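Long-range contact in hyaluronoglucosaminidase (Apis mellifera, PDB 1FCQ), which hydrolyses hyaluronan as a family 56 glycosidase of bee venom, where it is a major allergen: residues L132-W144 with R148-Y160. Numbering follows the deposited sequence.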
# COMPACT_ATOMS: atom_id res chain seq x y z
N LEU A 132 12.22 -6.25 -19.93
CA LEU A 132 13.29 -7.12 -19.48
C LEU A 132 12.84 -8.58 -19.49
O LEU A 132 13.64 -9.43 -19.85
CB LEU A 132 13.80 -6.72 -18.10
CG LEU A 132 14.92 -7.59 -17.53
CD1 LEU A 132 16.15 -7.62 -18.44
CD2 LEU A 132 15.30 -7.12 -16.14
N SER A 133 11.58 -8.81 -19.13
CA SER A 133 11.08 -10.19 -19.14
C SER A 133 11.21 -10.78 -20.54
O SER A 133 11.64 -11.92 -20.68
CB SER A 133 9.62 -10.23 -18.70
OG SER A 133 9.49 -9.79 -17.35
N VAL A 134 10.74 -10.04 -21.54
CA VAL A 134 10.81 -10.50 -22.93
C VAL A 134 12.26 -10.61 -23.40
O VAL A 134 12.64 -11.61 -24.02
CB VAL A 134 10.01 -9.56 -23.84
CG1 VAL A 134 10.23 -9.96 -25.30
CG2 VAL A 134 8.53 -9.62 -23.49
N GLU A 135 13.10 -9.62 -23.08
CA GLU A 135 14.50 -9.67 -23.49
C GLU A 135 15.20 -10.92 -23.01
O GLU A 135 15.96 -11.56 -23.74
CB GLU A 135 15.21 -8.41 -23.00
CG GLU A 135 16.71 -8.34 -23.13
CD GLU A 135 17.30 -7.19 -22.32
OE1 GLU A 135 16.55 -6.33 -21.81
OE2 GLU A 135 18.54 -7.18 -22.19
N VAL A 136 14.99 -11.32 -21.76
CA VAL A 136 15.60 -12.50 -21.18
C VAL A 136 15.16 -13.76 -21.92
O VAL A 136 16.02 -14.61 -22.20
CB VAL A 136 15.21 -12.57 -19.68
CG1 VAL A 136 15.55 -13.92 -19.06
CG2 VAL A 136 15.95 -11.45 -18.95
N VAL A 137 13.87 -13.86 -22.25
CA VAL A 137 13.38 -15.03 -22.98
C VAL A 137 14.01 -15.07 -24.37
O VAL A 137 14.45 -16.13 -24.82
CB VAL A 137 11.85 -15.09 -23.11
CG1 VAL A 137 11.40 -16.31 -23.95
CG2 VAL A 137 11.19 -15.22 -21.74
N ARG A 138 14.01 -13.92 -25.03
CA ARG A 138 14.61 -13.85 -26.36
C ARG A 138 16.07 -14.25 -26.33
O ARG A 138 16.54 -14.95 -27.24
CB ARG A 138 14.50 -12.42 -26.92
CG ARG A 138 13.12 -12.09 -27.43
CD ARG A 138 13.16 -10.83 -28.31
NE ARG A 138 11.81 -10.30 -28.43
CZ ARG A 138 10.78 -10.76 -29.12
NH1 ARG A 138 10.86 -11.84 -29.89
NH2 ARG A 138 9.63 -10.10 -29.06
N ARG A 139 16.84 -13.79 -25.35
CA ARG A 139 18.26 -14.12 -25.29
C ARG A 139 18.48 -15.61 -25.09
O ARG A 139 19.35 -16.21 -25.74
CB ARG A 139 18.91 -13.31 -24.15
CG ARG A 139 20.37 -13.64 -23.91
CD ARG A 139 20.95 -12.76 -22.81
NE ARG A 139 22.28 -13.20 -22.41
CZ ARG A 139 23.12 -12.54 -21.63
NH1 ARG A 139 22.81 -11.36 -21.12
NH2 ARG A 139 24.31 -13.08 -21.34
N GLU A 140 17.66 -16.22 -24.24
CA GLU A 140 17.78 -17.63 -23.93
C GLU A 140 17.27 -18.52 -25.04
O GLU A 140 17.79 -19.62 -25.27
CB GLU A 140 17.04 -17.93 -22.62
CG GLU A 140 17.75 -17.25 -21.45
CD GLU A 140 17.11 -17.49 -20.10
OE1 GLU A 140 16.00 -18.08 -20.05
OE2 GLU A 140 17.73 -17.08 -19.10
N HIS A 141 16.25 -18.07 -25.76
CA HIS A 141 15.63 -18.85 -26.83
C HIS A 141 15.48 -18.01 -28.09
O HIS A 141 14.39 -17.62 -28.52
CB HIS A 141 14.25 -19.34 -26.38
CG HIS A 141 14.15 -20.04 -25.07
ND1 HIS A 141 14.60 -21.33 -24.87
CD2 HIS A 141 13.66 -19.63 -23.88
CE1 HIS A 141 14.38 -21.68 -23.62
NE2 HIS A 141 13.81 -20.67 -22.99
N PRO A 142 16.58 -17.74 -28.79
CA PRO A 142 16.54 -16.90 -29.96
C PRO A 142 15.73 -17.37 -31.15
O PRO A 142 15.44 -16.60 -32.06
CB PRO A 142 18.00 -16.71 -30.38
CG PRO A 142 18.84 -17.36 -29.36
CD PRO A 142 17.96 -18.14 -28.43
N PHE A 143 15.40 -18.66 -31.21
CA PHE A 143 14.68 -19.23 -32.33
C PHE A 143 13.26 -19.64 -31.99
O PHE A 143 12.58 -20.24 -32.83
CB PHE A 143 15.51 -20.37 -32.97
CG PHE A 143 16.82 -19.77 -33.46
CD1 PHE A 143 17.94 -19.81 -32.66
CD2 PHE A 143 16.87 -19.08 -34.66
CE1 PHE A 143 19.12 -19.22 -33.08
CE2 PHE A 143 18.05 -18.49 -35.09
CZ PHE A 143 19.17 -18.56 -34.28
N TRP A 144 12.77 -19.19 -30.83
CA TRP A 144 11.36 -19.42 -30.51
C TRP A 144 10.52 -18.38 -31.26
O TRP A 144 10.94 -17.21 -31.37
CB TRP A 144 11.09 -19.20 -29.02
CG TRP A 144 11.34 -20.41 -28.17
CD1 TRP A 144 11.94 -21.58 -28.52
CD2 TRP A 144 11.02 -20.53 -26.77
NE1 TRP A 144 12.01 -22.42 -27.44
CE2 TRP A 144 11.44 -21.81 -26.36
CE3 TRP A 144 10.41 -19.68 -25.84
CZ2 TRP A 144 11.28 -22.26 -25.06
CZ3 TRP A 144 10.25 -20.14 -24.55
CH2 TRP A 144 10.68 -21.42 -24.16
N ARG A 148 5.41 -17.49 -28.66
CA ARG A 148 5.99 -18.32 -27.61
C ARG A 148 6.83 -17.46 -26.66
O ARG A 148 6.75 -17.61 -25.44
CB ARG A 148 6.78 -19.47 -28.21
CG ARG A 148 7.28 -20.50 -27.21
CD ARG A 148 7.49 -21.85 -27.85
NE ARG A 148 7.72 -22.98 -26.99
CZ ARG A 148 7.37 -23.25 -25.75
NH1 ARG A 148 6.68 -22.40 -24.99
NH2 ARG A 148 7.71 -24.41 -25.19
N VAL A 149 7.62 -16.56 -27.24
CA VAL A 149 8.45 -15.67 -26.42
C VAL A 149 7.57 -14.83 -25.50
O VAL A 149 7.86 -14.75 -24.30
CB VAL A 149 9.30 -14.75 -27.31
CG1 VAL A 149 9.94 -13.63 -26.48
CG2 VAL A 149 10.38 -15.52 -28.05
N GLU A 150 6.57 -14.15 -26.05
CA GLU A 150 5.70 -13.29 -25.26
C GLU A 150 4.99 -14.07 -24.15
O GLU A 150 4.91 -13.64 -23.00
CB GLU A 150 4.67 -12.63 -26.18
CG GLU A 150 5.33 -11.59 -27.09
CD GLU A 150 5.76 -10.37 -26.29
OE1 GLU A 150 5.31 -10.22 -25.13
OE2 GLU A 150 6.54 -9.56 -26.81
N GLN A 151 4.45 -15.23 -24.53
CA GLN A 151 3.74 -16.10 -23.59
C GLN A 151 4.62 -16.55 -22.44
O GLN A 151 4.25 -16.56 -21.25
CB GLN A 151 3.25 -17.26 -24.44
CG GLN A 151 2.92 -18.62 -23.90
CD GLN A 151 2.56 -19.57 -25.04
OE1 GLN A 151 3.22 -20.58 -25.28
NE2 GLN A 151 1.51 -19.22 -25.78
N GLU A 152 5.85 -16.95 -22.75
CA GLU A 152 6.83 -17.38 -21.77
C GLU A 152 7.23 -16.23 -20.84
O GLU A 152 7.32 -16.40 -19.63
CB GLU A 152 8.05 -17.98 -22.48
CG GLU A 152 9.11 -18.52 -21.54
CD GLU A 152 8.72 -19.79 -20.81
OE1 GLU A 152 7.58 -20.25 -21.01
OE2 GLU A 152 9.54 -20.32 -20.05
N ALA A 153 7.48 -15.05 -21.39
CA ALA A 153 7.84 -13.89 -20.60
C ALA A 153 6.78 -13.59 -19.54
O ALA A 153 7.11 -13.40 -18.37
CB ALA A 153 8.00 -12.67 -21.51
N LYS A 154 5.53 -13.53 -19.98
CA LYS A 154 4.42 -13.27 -19.06
C LYS A 154 4.31 -14.38 -18.03
O LYS A 154 4.14 -14.11 -16.85
CB LYS A 154 3.11 -13.18 -19.85
CG LYS A 154 1.85 -13.18 -19.01
CD LYS A 154 0.63 -13.23 -19.92
CE LYS A 154 -0.66 -13.03 -19.13
NZ LYS A 154 -0.81 -14.06 -18.07
N ARG A 155 4.36 -15.64 -18.50
CA ARG A 155 4.24 -16.76 -17.58
C ARG A 155 5.32 -16.78 -16.50
O ARG A 155 5.03 -16.93 -15.31
CB ARG A 155 4.26 -18.08 -18.38
CG ARG A 155 4.06 -19.29 -17.47
CD ARG A 155 4.51 -20.59 -18.15
NE ARG A 155 5.23 -21.32 -17.11
CZ ARG A 155 6.52 -21.56 -17.00
NH1 ARG A 155 7.40 -21.21 -17.92
NH2 ARG A 155 6.91 -22.21 -15.91
N ARG A 156 6.58 -16.60 -16.90
CA ARG A 156 7.68 -16.62 -15.96
C ARG A 156 7.60 -15.43 -15.00
O ARG A 156 7.77 -15.59 -13.79
CB ARG A 156 9.03 -16.59 -16.68
CG ARG A 156 9.35 -17.87 -17.45
CD ARG A 156 10.71 -17.68 -18.10
NE ARG A 156 11.15 -18.74 -18.97
CZ ARG A 156 12.26 -18.85 -19.67
NH1 ARG A 156 13.22 -17.93 -19.68
NH2 ARG A 156 12.44 -19.94 -20.42
N PHE A 157 7.29 -14.25 -15.54
CA PHE A 157 7.17 -13.09 -14.65
C PHE A 157 6.07 -13.31 -13.61
O PHE A 157 6.30 -13.06 -12.43
CB PHE A 157 6.88 -11.81 -15.45
CG PHE A 157 6.61 -10.61 -14.58
CD1 PHE A 157 7.67 -9.80 -14.21
CD2 PHE A 157 5.32 -10.33 -14.14
CE1 PHE A 157 7.43 -8.69 -13.40
CE2 PHE A 157 5.10 -9.24 -13.32
CZ PHE A 157 6.15 -8.41 -12.96
N GLU A 158 4.90 -13.76 -14.06
CA GLU A 158 3.79 -13.95 -13.11
C GLU A 158 4.07 -15.08 -12.14
O GLU A 158 3.70 -14.99 -10.95
CB GLU A 158 2.48 -14.17 -13.88
CG GLU A 158 2.13 -12.90 -14.64
CD GLU A 158 0.76 -12.88 -15.28
OE1 GLU A 158 0.13 -13.94 -15.43
OE2 GLU A 158 0.28 -11.79 -15.62
N LYS A 159 4.68 -16.17 -12.61
CA LYS A 159 5.01 -17.28 -11.73
C LYS A 159 5.90 -16.84 -10.56
O LYS A 159 5.56 -17.08 -9.39
CB LYS A 159 5.71 -18.37 -12.52
CG LYS A 159 6.24 -19.53 -11.68
CD LYS A 159 6.58 -20.66 -12.65
CE LYS A 159 6.83 -21.95 -11.90
NZ LYS A 159 8.23 -22.04 -11.43
N TYR A 160 6.99 -16.14 -10.88
CA TYR A 160 7.94 -15.74 -9.85
C TYR A 160 7.49 -14.50 -9.10
O TYR A 160 7.82 -14.35 -7.92
CB TYR A 160 9.36 -15.67 -10.45
CG TYR A 160 9.78 -17.09 -10.82
CD1 TYR A 160 9.63 -17.56 -12.11
CD2 TYR A 160 10.24 -17.95 -9.83
CE1 TYR A 160 9.97 -18.87 -12.42
CE2 TYR A 160 10.57 -19.26 -10.14
CZ TYR A 160 10.43 -19.70 -11.43
OH TYR A 160 10.76 -21.01 -11.74
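Val137 packs against Val149 and Ala153 in a helical hairpin. Helices 127-140 and 146-175 are joined by a short turn and project from the (beta/alpha) barrel, about 28 Å from contact centre to chain centre. The segment axes approach to 8.4 Å at 121°. The tight part is largely apolar. Val137 is a knob in a hole formed by Val149, Ala153 and the side chains of Glu152 and Arg156, and its CG2 lies 3.7 Å from Ala153 N. Val134 CG2 rests on Ala153 CB at the same distance. Deeper toward the barrel, Ser133 OG touches Phe157 CD1 and hydrogen-bonds to Tyr129 O.

The exposed Arg138 and Arg148 carry looser, solvent-facing margins. On one flank, the Arg138 guanidinium lays one face over Val149 CG1. Its NH2 forms a salt bridge with Asp146; the one to Glu150 OE2 is long, at 3.9 Å. At the turn, Trp144 is sandwiched between His141 and Arg148. Arg148 has CG anti to its backbone N (chi1 -173°) and an extended chain, which lays the guanidinium flat on the indole in a cation-pi stack, planes 5° apart.

On the other flank, Arg156 joins Glu140, Glu152 and Arg155 in a salt-bridge network. NH1 meets Glu140 OE1 at 2.8 Å, on the syn side but tilted out of the carboxylate plane. NH2 donates to His141 NE2 at 3.0 Å, close to the imidazole plane.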